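Local atomic coordinates of erythromycin dehydratase (Saccharopolyspora erythraea, PDB entry 3EL6), a protein that probably catalyses the dehydration of a beta-hydroxyacyl intermediate during assembly of the erythromycin polyketide chain by a modular polyketide synthase. Residues A[129-134]-A[153-158]; A[210-215]-A[234-239]; A[222-227]-A[257-262]; A[38-43]-A[52-57]. One frame throughout, in Å; residues are numbered along the deposited sequence.

Contact 1 (A[129-134]-A[153-158]); sequences RTIDVH and GTLAQG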
loop_
_atom_site.group_PDB
_atom_site.type_symbol
_atom_site.label_atom_id
_atom_site.label_comp_id
_atom_site.label_asym_id
_atom_site.label_seq_id
_atom_site.Cartn_x
_atom_site.Cartn_y
_atom_site.Cartn_z
ATOM N N ARG A 129 10.261 8.893 7.926
ATOM C CA ARG A 129 9.480 8.561 6.751
ATOM C C ARG A 129 8.523 9.691 6.381
ATOM O O ARG A 129 8.038 10.426 7.264
ATOM C CB ARG A 129 8.643 7.295 6.984
ATOM C CG ARG A 129 9.408 6.057 7.417
ATOM C CD ARG A 129 8.451 4.869 7.685
ATOM N NE ARG A 129 9.169 3.717 8.189
ATOM C CZ ARG A 129 9.626 2.735 7.403
ATOM N NH1 ARG A 129 9.409 2.736 6.075
ATOM N NH2 ARG A 129 10.303 1.734 7.928
ATOM N N THR A 130 8.226 9.816 5.084
ATOM C CA THR A 130 7.199 10.735 4.631
ATOM C C THR A 130 5.825 10.140 4.806
ATOM O O THR A 130 5.592 8.939 4.559
ATOM C CB THR A 130 7.449 11.150 3.153
ATOM O OG1 THR A 130 8.693 11.860 3.079
ATOM C CG2 THR A 130 6.289 12.030 2.664
ATOM N N ILE A 131 4.869 10.972 5.203
ATOM C CA ILE A 131 3.498 10.515 5.212
ATOM C C ILE A 131 2.668 11.499 4.340
ATOM O O ILE A 131 2.825 12.717 4.408
ATOM C CB ILE A 131 2.915 10.467 6.686
ATOM C CG1 ILE A 131 1.437 10.059 6.684
ATOM C CG2 ILE A 131 3.165 11.823 7.359
ATOM C CD1 ILE A 131 0.940 9.542 8.048
ATOM N N ASP A 132 1.825 10.946 3.498
ATOM C CA ASP A 132 0.933 11.753 2.654
ATOM C C ASP A 132 -0.483 11.466 3.029
ATOM O O ASP A 132 -0.852 10.316 3.335
ATOM C CB ASP A 132 1.151 11.424 1.164
ATOM C CG ASP A 132 2.492 11.919 0.659
ATOM O OD1 ASP A 132 2.871 13.102 0.913
ATOM O OD2 ASP A 132 3.218 11.107 0.041
ATOM N N VAL A 133 -1.338 12.489 2.990
ATOM C CA VAL A 133 -2.719 12.208 3.300
ATOM C C VAL A 133 -3.612 12.677 2.165
ATOM O O VAL A 133 -3.545 13.842 1.795
ATOM C CB VAL A 133 -3.168 12.915 4.631
ATOM C CG1 VAL A 133 -4.594 12.455 4.997
ATOM C CG2 VAL A 133 -2.125 12.591 5.753
ATOM N N HIS A 134 -4.448 11.786 1.666
ATOM C CA HIS A 134 -5.361 12.086 0.552
ATOM C C HIS A 134 -6.785 11.859 0.990
ATOM O O HIS A 134 -7.084 11.032 1.877
ATOM C CB HIS A 134 -5.059 11.224 -0.707
ATOM C CG HIS A 134 -3.779 11.597 -1.422
ATOM N ND1 HIS A 134 -2.535 11.238 -0.954
ATOM C CD2 HIS A 134 -3.557 12.268 -2.582
ATOM C CE1 HIS A 134 -1.602 11.716 -1.761
ATOM N NE2 HIS A 134 -2.198 12.350 -2.755
ATOM N N GLY A 153 3.672 15.238 5.482
ATOM C CA GLY A 153 4.574 15.506 6.603
ATOM C C GLY A 153 5.616 14.415 6.747
ATOM O O GLY A 153 5.883 13.657 5.785
ATOM N N THR A 154 6.159 14.307 7.954
ATOM C CA THR A 154 7.285 13.438 8.245
ATOM C C THR A 154 7.080 12.811 9.610
ATOM O O THR A 154 6.695 13.517 10.561
ATOM C CB THR A 154 8.598 14.301 8.237
ATOM O OG1 THR A 154 8.769 14.882 6.930
ATOM C CG2 THR A 154 9.845 13.455 8.622
ATOM N N LEU A 155 7.290 11.493 9.708
ATOM C CA LEU A 155 7.170 10.749 10.942
ATOM C C LEU A 155 8.578 10.496 11.424
ATOM O O LEU A 155 9.499 10.198 10.602
ATOM C CB LEU A 155 6.521 9.356 10.693
ATOM C CG LEU A 155 5.040 9.504 10.167
ATOM C CD1 LEU A 155 4.602 8.075 9.846
ATOM C CD2 LEU A 155 4.200 10.137 11.335
ATOM N N ALA A 156 8.775 10.546 12.730
ATOM C CA ALA A 156 10.141 10.322 13.268
ATOM C C ALA A 156 10.064 9.573 14.578
ATOM O O ALA A 156 8.993 9.236 15.089
ATOM C CB ALA A 156 10.806 11.650 13.530
ATOM N N GLN A 157 11.227 9.424 15.199
ATOM C CA GLN A 157 11.367 8.588 16.384
ATOM C C GLN A 157 10.853 9.273 17.688
ATOM O O GLN A 157 10.926 10.483 17.825
ATOM C CB GLN A 157 12.866 8.252 16.594
ATOM C CG GLN A 157 13.467 7.504 15.338
ATOM C CD GLN A 157 14.014 8.351 14.220
ATOM O OE1 GLN A 157 13.858 9.577 14.164
ATOM N NE2 GLN A 157 14.716 7.673 13.273
ATOM N N GLY A 158 10.393 8.434 18.604
ATOM C CA GLY A 158 9.814 8.839 19.880
ATOM C C GLY A 158 10.879 9.499 20.742
ATOM O O GLY A 158 12.122 9.213 20.615
HETATM O O HOH W 1 8.828 14.281 4.382
#

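Contact 2 (A[210-215]-A[234-239]); sequences VYAEVS and AQTLSL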
loop_
_atom_site.group_PDB
_atom_site.type_symbol
_atom_site.label_atom_id
_atom_site.label_comp_id
_atom_site.label_asym_id
_atom_site.label_seq_id
_atom_site.Cartn_x
_atom_site.Cartn_y
_atom_site.Cartn_z
ATOM N N VAL A 210 -0.840 31.308 27.783
ATOM C CA VAL A 210 -2.248 31.015 28.015
ATOM C C VAL A 210 -2.307 29.648 28.649
ATOM O O VAL A 210 -1.587 28.741 28.209
ATOM C CB VAL A 210 -3.001 30.989 26.659
ATOM C CG1 VAL A 210 -4.419 30.410 26.826
ATOM C CG2 VAL A 210 -3.019 32.382 26.014
ATOM N N TYR A 211 -3.136 29.463 29.692
ATOM C CA TYR A 211 -3.264 28.205 30.385
ATOM C C TYR A 211 -4.743 27.834 30.176
ATOM O O TYR A 211 -5.597 28.736 30.288
ATOM C CB TYR A 211 -3.005 28.404 31.879
ATOM C CG TYR A 211 -1.614 28.943 32.094
ATOM C CD1 TYR A 211 -0.568 28.091 32.397
ATOM C CD2 TYR A 211 -1.351 30.282 31.856
ATOM C CE1 TYR A 211 0.750 28.594 32.527
ATOM C CE2 TYR A 211 -0.040 30.792 31.971
ATOM C CZ TYR A 211 0.974 29.951 32.306
ATOM O OH TYR A 211 2.248 30.482 32.402
ATOM N N ALA A 212 -5.076 26.575 29.890
ATOM C CA ALA A 212 -6.537 26.311 29.682
ATOM C C ALA A 212 -6.838 24.907 30.179
ATOM O O ALA A 212 -5.972 24.058 30.164
ATOM C CB ALA A 212 -6.922 26.465 28.197
ATOM N N GLU A 213 -8.076 24.655 30.636
ATOM C CA GLU A 213 -8.548 23.315 30.911
ATOM C C GLU A 213 -9.434 23.001 29.708
ATOM O O GLU A 213 -10.302 23.800 29.358
ATOM C CB GLU A 213 -9.407 23.324 32.181
ATOM C CG GLU A 213 -8.516 23.415 33.457
ATOM C CD GLU A 213 -9.316 23.560 34.733
ATOM O OE1 GLU A 213 -10.590 23.599 34.680
ATOM O OE2 GLU A 213 -8.647 23.652 35.793
ATOM N N VAL A 214 -9.231 21.825 29.107
ATOM C CA VAL A 214 -9.912 21.494 27.861
ATOM C C VAL A 214 -10.397 20.054 28.044
ATOM O O VAL A 214 -9.643 19.211 28.468
ATOM C CB VAL A 214 -8.943 21.592 26.694
ATOM C CG1 VAL A 214 -9.670 21.149 25.469
ATOM C CG2 VAL A 214 -8.431 23.038 26.510
ATOM N N SER A 215 -11.662 19.750 27.737
ATOM C CA SER A 215 -12.165 18.385 27.945
ATOM C C SER A 215 -13.414 18.181 27.072
ATOM O O SER A 215 -14.076 19.144 26.690
ATOM C CB SER A 215 -12.535 18.062 29.407
ATOM O OG SER A 215 -13.555 18.978 29.860
ATOM N N ALA A 234 -5.723 23.303 20.171
ATOM C CA ALA A 234 -5.337 24.343 19.234
ATOM C C ALA A 234 -6.160 25.607 19.390
ATOM O O ALA A 234 -5.694 26.737 19.086
ATOM C CB ALA A 234 -5.444 23.797 17.768
ATOM N N GLN A 235 -7.402 25.452 19.846
ATOM C CA GLN A 235 -8.218 26.662 20.099
ATOM C C GLN A 235 -7.593 27.613 21.113
ATOM O O GLN A 235 -7.927 28.781 21.105
ATOM C CB GLN A 235 -9.642 26.320 20.520
ATOM C CG GLN A 235 -10.557 25.789 19.415
ATOM C CD GLN A 235 -11.896 25.394 20.033
ATOM O OE1 GLN A 235 -12.385 26.110 20.905
ATOM N NE2 GLN A 235 -12.439 24.213 19.658
ATOM N N THR A 236 -6.684 27.123 21.950
ATOM C CA THR A 236 -6.097 28.012 22.934
ATOM C C THR A 236 -5.356 29.167 22.241
ATOM O O THR A 236 -5.128 30.230 22.856
ATOM C CB THR A 236 -5.195 27.299 23.920
ATOM O OG1 THR A 236 -4.072 26.753 23.215
ATOM C CG2 THR A 236 -5.951 26.121 24.642
ATOM N N LEU A 237 -4.940 28.975 20.973
ATOM C CA LEU A 237 -4.222 30.039 20.279
ATOM C C LEU A 237 -5.101 31.266 20.082
ATOM O O LEU A 237 -4.582 32.383 19.901
ATOM C CB LEU A 237 -3.678 29.578 18.912
ATOM C CG LEU A 237 -2.256 28.943 18.989
ATOM C CD1 LEU A 237 -2.195 27.749 19.871
ATOM C CD2 LEU A 237 -1.681 28.583 17.559
ATOM N N SER A 238 -6.421 31.083 20.097
ATOM C CA SER A 238 -7.324 32.211 19.949
ATOM C C SER A 238 -7.376 33.111 21.197
ATOM O O SER A 238 -7.863 34.245 21.120
ATOM C CB SER A 238 -8.737 31.742 19.575
ATOM O OG SER A 238 -9.423 31.211 20.718
ATOM N N LEU A 239 -6.858 32.629 22.318
ATOM C CA LEU A 239 -6.956 33.350 23.595
ATOM C C LEU A 239 -5.759 34.269 23.881
ATOM O O LEU A 239 -5.772 35.030 24.858
ATOM C CB LEU A 239 -7.096 32.359 24.750
ATOM C CG LEU A 239 -8.323 31.435 24.690
ATOM C CD1 LEU A 239 -8.312 30.450 25.859
ATOM C CD2 LEU A 239 -9.610 32.260 24.656
#

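Contact 3 (A[222-227]-A[257-262]); sequences GYAFHP and VTLHAS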
loop_
_atom_site.group_PDB
_atom_site.type_symbol
_atom_site.label_atom_id
_atom_site.label_comp_id
_atom_site.label_asym_id
_atom_site.label_seq_id
_atom_site.Cartn_x
_atom_site.Cartn_y
_atom_site.Cartn_z
ATOM N N GLY A 222 -9.740 4.535 20.756
ATOM C CA GLY A 222 -8.951 4.104 19.631
ATOM C C GLY A 222 -8.335 5.274 18.920
ATOM O O GLY A 222 -7.457 5.061 18.092
ATOM N N TYR A 223 -8.716 6.499 19.278
ATOM C CA TYR A 223 -7.981 7.670 18.747
ATOM C C TYR A 223 -6.580 7.747 19.362
ATOM O O TYR A 223 -6.377 7.298 20.497
ATOM C CB TYR A 223 -8.689 9.002 18.982
ATOM C CG TYR A 223 -10.004 9.140 18.267
ATOM C CD1 TYR A 223 -10.045 9.447 16.930
ATOM C CD2 TYR A 223 -11.213 8.977 18.944
ATOM C CE1 TYR A 223 -11.241 9.578 16.242
ATOM C CE2 TYR A 223 -12.428 9.110 18.249
ATOM C CZ TYR A 223 -12.417 9.410 16.924
ATOM O OH TYR A 223 -13.597 9.561 16.247
ATOM N N ALA A 224 -5.628 8.345 18.636
ATOM C CA ALA A 224 -4.291 8.543 19.200
ATOM C C ALA A 224 -4.395 9.722 20.123
ATOM O O ALA A 224 -3.991 9.627 21.271
ATOM C CB ALA A 224 -3.249 8.810 18.099
ATOM N N PHE A 225 -4.978 10.813 19.634
ATOM C CA PHE A 225 -5.357 11.992 20.457
ATOM C C PHE A 225 -6.710 12.437 19.863
ATOM O O PHE A 225 -6.760 12.969 18.758
ATOM C CB PHE A 225 -4.362 13.146 20.270
ATOM C CG PHE A 225 -4.483 14.267 21.328
ATOM C CD1 PHE A 225 -3.388 14.590 22.132
ATOM C CD2 PHE A 225 -5.676 14.990 21.493
ATOM C CE1 PHE A 225 -3.473 15.628 23.108
ATOM C CE2 PHE A 225 -5.785 16.033 22.439
ATOM C CZ PHE A 225 -4.702 16.344 23.266
ATOM N N HIS A 226 -7.798 12.212 20.584
ATOM C CA HIS A 226 -9.140 12.564 20.052
ATOM C C HIS A 226 -9.166 13.875 19.312
ATOM O O HIS A 226 -8.804 14.936 19.863
ATOM C CB HIS A 226 -10.174 12.614 21.229
ATOM C CG HIS A 226 -11.593 12.533 20.749
ATOM N ND1 HIS A 226 -12.140 13.475 19.931
ATOM C CD2 HIS A 226 -12.530 11.553 20.888
ATOM C CE1 HIS A 226 -13.381 13.125 19.619
ATOM N NE2 HIS A 226 -13.642 11.959 20.198
ATOM N N PRO A 227 -9.595 13.883 18.031
ATOM C CA PRO A 227 -9.426 15.072 17.232
ATOM C C PRO A 227 -10.295 16.258 17.634
ATOM O O PRO A 227 -9.929 17.452 17.341
ATOM C CB PRO A 227 -9.732 14.580 15.802
ATOM C CG PRO A 227 -10.579 13.423 16.006
ATOM C CD PRO A 227 -10.187 12.764 17.255
ATOM N N VAL A 257 5.069 17.077 16.869
ATOM C CA VAL A 257 3.976 16.698 17.737
ATOM C C VAL A 257 4.355 15.420 18.377
ATOM O O VAL A 257 4.587 14.403 17.683
ATOM C CB VAL A 257 2.629 16.490 16.918
ATOM C CG1 VAL A 257 1.518 16.204 17.934
ATOM C CG2 VAL A 257 2.389 17.754 16.091
ATOM N N THR A 258 4.484 15.420 19.704
ATOM C CA THR A 258 4.827 14.185 20.405
ATOM C C THR A 258 3.683 13.758 21.330
ATOM O O THR A 258 3.049 14.609 21.981
ATOM C CB THR A 258 6.130 14.349 21.284
ATOM O OG1 THR A 258 5.806 15.164 22.435
ATOM C CG2 THR A 258 7.258 15.028 20.460
ATOM N N LEU A 259 3.470 12.450 21.459
ATOM C CA LEU A 259 2.394 11.901 22.211
ATOM C C LEU A 259 2.972 11.002 23.258
ATOM O O LEU A 259 3.776 10.113 22.964
ATOM C CB LEU A 259 1.396 11.200 21.226
ATOM C CG LEU A 259 -0.011 10.705 21.540
ATOM C CD1 LEU A 259 -0.879 11.879 22.038
ATOM C CD2 LEU A 259 -0.530 10.177 20.195
ATOM N N HIS A 260 2.603 11.231 24.513
ATOM C CA HIS A 260 3.074 10.396 25.581
ATOM C C HIS A 260 1.989 9.565 26.254
ATOM O O HIS A 260 2.279 8.697 27.016
ATOM C CB HIS A 260 3.847 11.259 26.584
ATOM C CG HIS A 260 4.903 12.091 25.927
ATOM N ND1 HIS A 260 6.119 11.565 25.550
ATOM C CD2 HIS A 260 4.898 13.373 25.491
ATOM C CE1 HIS A 260 6.833 12.506 24.953
ATOM N NE2 HIS A 260 6.122 13.619 24.922
ATOM N N ALA A 261 0.715 9.873 25.982
ATOM C CA ALA A 261 -0.368 9.150 26.553
ATOM C C ALA A 261 -1.464 9.112 25.482
ATOM O O ALA A 261 -1.695 10.121 24.822
ATOM C CB ALA A 261 -0.876 9.896 27.799
ATOM N N SER A 262 -2.155 7.995 25.331
ATOM C CA SER A 262 -3.322 8.019 24.420
ATOM C C SER A 262 -4.642 7.979 25.219
ATOM O O SER A 262 -4.644 7.709 26.421
ATOM C CB SER A 262 -3.245 6.906 23.333
ATOM O OG SER A 262 -2.370 7.243 22.241
HETATM O O HOH W 2 -4.082 11.192 23.979
#

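Contact 4 (A[38-43]-A[52-57]); sequences PLLLAA and AVFTGR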
loop_
_atom_site.group_PDB
_atom_site.type_symbol
_atom_site.label_atom_id
_atom_site.label_comp_id
_atom_site.label_asym_id
_atom_site.label_seq_id
_atom_site.Cartn_x
_atom_site.Cartn_y
_atom_site.Cartn_z
ATOM N N PRO A 38 -10.950 4.619 15.107
ATOM C CA PRO A 38 -12.368 4.779 14.696
ATOM C C PRO A 38 -12.619 5.209 13.239
ATOM O O PRO A 38 -13.690 4.877 12.687
ATOM C CB PRO A 38 -12.880 5.900 15.618
ATOM C CG PRO A 38 -11.975 5.875 16.801
ATOM C CD PRO A 38 -10.611 5.397 16.310
ATOM N N LEU A 39 -11.701 5.973 12.638
ATOM C CA LEU A 39 -11.883 6.477 11.273
ATOM C C LEU A 39 -11.226 5.568 10.209
ATOM O O LEU A 39 -11.451 5.739 9.010
ATOM C CB LEU A 39 -11.479 7.951 11.135
ATOM C CG LEU A 39 -12.043 8.872 12.210
ATOM C CD1 LEU A 39 -11.520 10.313 12.017
ATOM C CD2 LEU A 39 -13.596 8.836 12.212
ATOM N N LEU A 40 -10.491 4.568 10.642
ATOM C CA LEU A 40 -9.759 3.733 9.684
ATOM C C LEU A 40 -10.459 2.408 9.479
ATOM O O LEU A 40 -11.205 1.939 10.361
ATOM C CB LEU A 40 -8.312 3.477 10.112
ATOM C CG LEU A 40 -7.494 4.761 10.109
ATOM C CD1 LEU A 40 -6.066 4.440 10.569
ATOM C CD2 LEU A 40 -7.558 5.434 8.681
ATOM N N LEU A 41 -10.207 1.818 8.316
ATOM C CA LEU A 41 -10.869 0.592 7.919
ATOM C C LEU A 41 -9.868 -0.545 7.773
ATOM O O LEU A 41 -10.067 -1.632 8.338
ATOM C CB LEU A 41 -11.587 0.824 6.572
ATOM C CG LEU A 41 -12.784 1.793 6.640
ATOM C CD1 LEU A 41 -13.147 2.236 5.196
ATOM C CD2 LEU A 41 -13.920 1.123 7.398
ATOM N N ALA A 42 -8.790 -0.320 7.023
ATOM C CA ALA A 42 -7.797 -1.356 6.836
ATOM C C ALA A 42 -6.412 -0.746 6.774
ATOM O O ALA A 42 -6.259 0.456 6.442
ATOM C CB ALA A 42 -8.043 -2.052 5.514
ATOM N N ALA A 43 -5.420 -1.565 7.088
ATOM C CA ALA A 43 -4.051 -1.164 6.897
ATOM C C ALA A 43 -3.339 -2.279 6.095
ATOM O O ALA A 43 -3.640 -3.496 6.269
ATOM C CB ALA A 43 -3.380 -0.938 8.217
ATOM N N ALA A 52 3.536 1.648 4.818
ATOM C CA ALA A 52 2.235 1.106 4.935
ATOM C C ALA A 52 1.224 2.017 4.282
ATOM O O ALA A 52 1.487 3.209 4.141
ATOM C CB ALA A 52 1.883 0.881 6.401
ATOM N N VAL A 53 0.078 1.456 3.872
ATOM C CA VAL A 53 -1.034 2.272 3.377
ATOM C C VAL A 53 -2.284 2.020 4.234
ATOM O O VAL A 53 -2.606 0.874 4.553
ATOM C CB VAL A 53 -1.372 1.971 1.879
ATOM C CG1 VAL A 53 -2.469 2.931 1.356
ATOM C CG2 VAL A 53 -0.088 2.072 1.041
ATOM N N PHE A 54 -2.957 3.097 4.599
ATOM C CA PHE A 54 -4.127 3.039 5.525
ATOM C C PHE A 54 -5.329 3.590 4.820
ATOM O O PHE A 54 -5.199 4.649 4.169
ATOM C CB PHE A 54 -3.835 3.922 6.788
ATOM C CG PHE A 54 -2.608 3.491 7.542
ATOM C CD1 PHE A 54 -1.345 4.038 7.248
ATOM C CD2 PHE A 54 -2.713 2.516 8.568
ATOM C CE1 PHE A 54 -0.182 3.613 7.940
ATOM C CE2 PHE A 54 -1.543 2.093 9.269
ATOM C CZ PHE A 54 -0.286 2.653 8.957
ATOM N N THR A 55 -6.486 2.925 4.928
ATOM C CA THR A 55 -7.696 3.536 4.353
ATOM C C THR A 55 -8.792 3.728 5.422
ATOM O O THR A 55 -8.824 3.004 6.414
ATOM C CB THR A 55 -8.140 2.829 3.065
ATOM O OG1 THR A 55 -6.944 2.555 2.272
ATOM C CG2 THR A 55 -9.142 3.725 2.205
ATOM N N GLY A 56 -9.582 4.771 5.256
ATOM C CA GLY A 56 -10.664 5.070 6.218
ATOM C C GLY A 56 -11.733 5.917 5.557
ATOM O O GLY A 56 -11.718 6.146 4.327
ATOM N N ARG A 57 -12.673 6.403 6.358
ATOM C CA ARG A 57 -13.840 7.076 5.810
ATOM C C ARG A 57 -14.340 7.925 6.926
ATOM O O ARG A 57 -14.274 7.483 8.058
ATOM C CB ARG A 57 -14.878 6.027 5.462
ATOM C CG ARG A 57 -16.018 6.539 4.601
ATOM C CD ARG A 57 -16.830 5.324 3.969
ATOM N NE ARG A 57 -16.076 4.631 2.893
ATOM C CZ ARG A 57 -15.896 3.303 2.762
ATOM N NH1 ARG A 57 -16.417 2.449 3.633
ATOM N NH2 ARG A 57 -15.176 2.816 1.753
#

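Contact 1 (A[129-134]-A[153-158])
Arg129 and Leu155 bond to each other in both directions, with Leu155 N to Arg129 O at 2.8 Å and Arg129 N to Leu155 O at 3.1 Å. Two residues along 129-134, and two back along the partner strand, Ile131 and Gly153 repeat the exchange: Ile131 N to Gly153 O and Gly153 N to Ile131 O are both 2.9 Å. Gly153 presents bare backbone here, and Ile131 CG2 lies 3.6 Å from its carbonyl carbon C. The same methyl reaches Leu155 CG at 4.1 Å. Ile131 CG1 runs anti to the backbone N (chi1 177°), while CG2, set between the backbone N and the carbonyl carbon, is the branch that touches the neighbouring strand. These two strands form an antiparallel hairpin in the N-terminal half of the double hotdog fold, and the face bearing Ile131 and Leu155 is turned to helix 79-93, where Ile131 packs on Ala86 and Ala89 and Leu155 on Val93. The other face is wetter. There the non-hydrogen-bonded pair Thr130 and Thr154 shares one water, 2.8 Å from Thr130 OG1 and 2.6 Å from Thr154 OG1, which also donates weakly to Gly153 O. Further out, Arg129 NH1 bonds to the carbonyls of His49 and Gly121.

Contact 2 (A[210-215]-A[234-239])
Ala212 CB meets Thr236 CG2 at 3.7 Å, methyl against methyl, the shortest contact between the two segments. Thr236 is turned for it: its CG2 sits anti to the carbonyl carbon and faces the strand, while OG1 (chi1 64°) tucks between the backbone N and the carbonyl carbon and bonds back to Val233 O, keeping the polar end of the side chain out of the apolar seam. Beside this pair, Val210 and Leu239 cross at about a right angle. Val210 CG1 touches Leu239 CB at 3.9 Å and Leu239 CD1 at 4.0 Å, and its other methyl, CG2, lies against the backbone of Leu239. Packing thins at Val214, whose CG2 is 4.4 Å from Thr236 CG2. No hydrogen bond crosses between the segments. Polar groups work away from the seam, toward partly exposed ground: Ser238 OG folds back to Gln235 O at 2.9 Å, so that carbonyl takes both the hydroxyl and the backbone N of Ser238. On the strand's far side Glu213 OE2 is held by Trp169 NE1. Gln235, tied to Asp231, Tyr183 and Phe197 O, matches the last position of the DxxxQ motif of polyketide synthase dehydratases, and the whole is the packing expected of a hotdog fold, in which curved antiparallel strands wrap a central helix.

Contact 3 (A[222-227]-A[257-262])
Leu259 pushes its forked end into the bend at Ala224 and Phe225. CD2 lies 3.7 Å from Ala224 CB and equally near Ala224 O; CD1 chiefly meets Phe225, coming to the edge of the ring, close to its plane, 3.7 Å from Phe225 CD1. With CG anti to the backbone N (chi1 -168°), the Leu259 side chain is carried out toward the loop, and chi2 (59°) sets how its two methyls are turned. Phe225 also has an extended start (chi1 -166°), and its ring packs on Leu230 and Val233 of helix 227-235 and on Ala292 of strand 290-299. The polar part of the contact gathers on Ala224 O. Ser262 OG is 3.0 Å from Ala224 O. A water donates to Ala224 O at 3.1 Å and to Ala261 O at 2.7 Å, bridging the two backbones near the surface. The loop is shaped from within as well: Pro227 CD stands 3.3 Å above one face of the Tyr223 ring, and a second ring, that of His37, meets Tyr223 edge-to-face. Asp84 OD1 of helix 79-93 accepts a hydrogen bond from Phe225 N. His226 finishes the loop as N-cap, its ND1 bonded to Val228 N. This is the entry to the HPxLLD sequence of polyketide synthase dehydratases, which leads from a loop into the central helix of the second hotdog.

Contact 4 (A[38-43]-A[52-57])
Val53 meets Ala43 through backbone alone, its carbonyl O receiving a CA-H...O contact from Ala43 CA. Next, Phe54 lays its ring obliquely against Ala43: Phe54 CD2 is 3.5 Å from Ala43 CB, with Leu40 CD1 more loosely placed at 4.4 Å from the same ring atom. Thr55 is where the pairing goes out of step. Its N bonds to Ala42 O at 2.9 Å, as a regular antiparallel pair would, but its O accepts two donors from the other strand, Leu41 N at 2.6 Å and, weakly, Ala42 N at 3.4 Å. Leu41 and Ala42 thus both face Thr55, a classic beta bulge. At Gly56 the chains crowd together, Gly56 CA lying 3.8 Å from Leu40 CA, an approach helped by the absence of a side chain. Arg57 N then closes the ladder on Leu39 O at 3.0 Å. Its side chain starts anti to the backbone N (chi1 -167°) and bends at chi3 (-72°), which brings one face of the guanidinium over Leu41, whose CD1 stands 3.6 Å from that plane. Its NH2 bonds to Ser28 O of the second subunit, and NE makes a long, weak ion pair with Asp138. The hairpin lies near the margin of the N-terminal hotdog. Strand 114-123 pairs with 52-57 on the edge away from 38-43, Phe54 and Leu40 pack on helix 79-93, and Leu41, Ala42, Val53 and Thr55 face the second subunit.

In the fold
Contacts 1 and 4 are both antiparallel hairpins of the N-terminal hotdog, with strand 114-123 lying between them and helix 79-93 packed against both. Contact 1 keeps a regular ladder and a watered outer face; contact 4 is bulged, more fully buried, and borders the second subunit. Contact 2, about 30 Å from contact 4 between centres and across the middle of the chain, is buried and without a hydrogen bond across it, joining strand to helix in the C-terminal hotdog. Contact 3 is the most central, yet only partly buried, mixing apolar packing with a water bridge. It touches contact 4, Tyr223 resting on Pro38, and leads through helix 227-235 to contact 2.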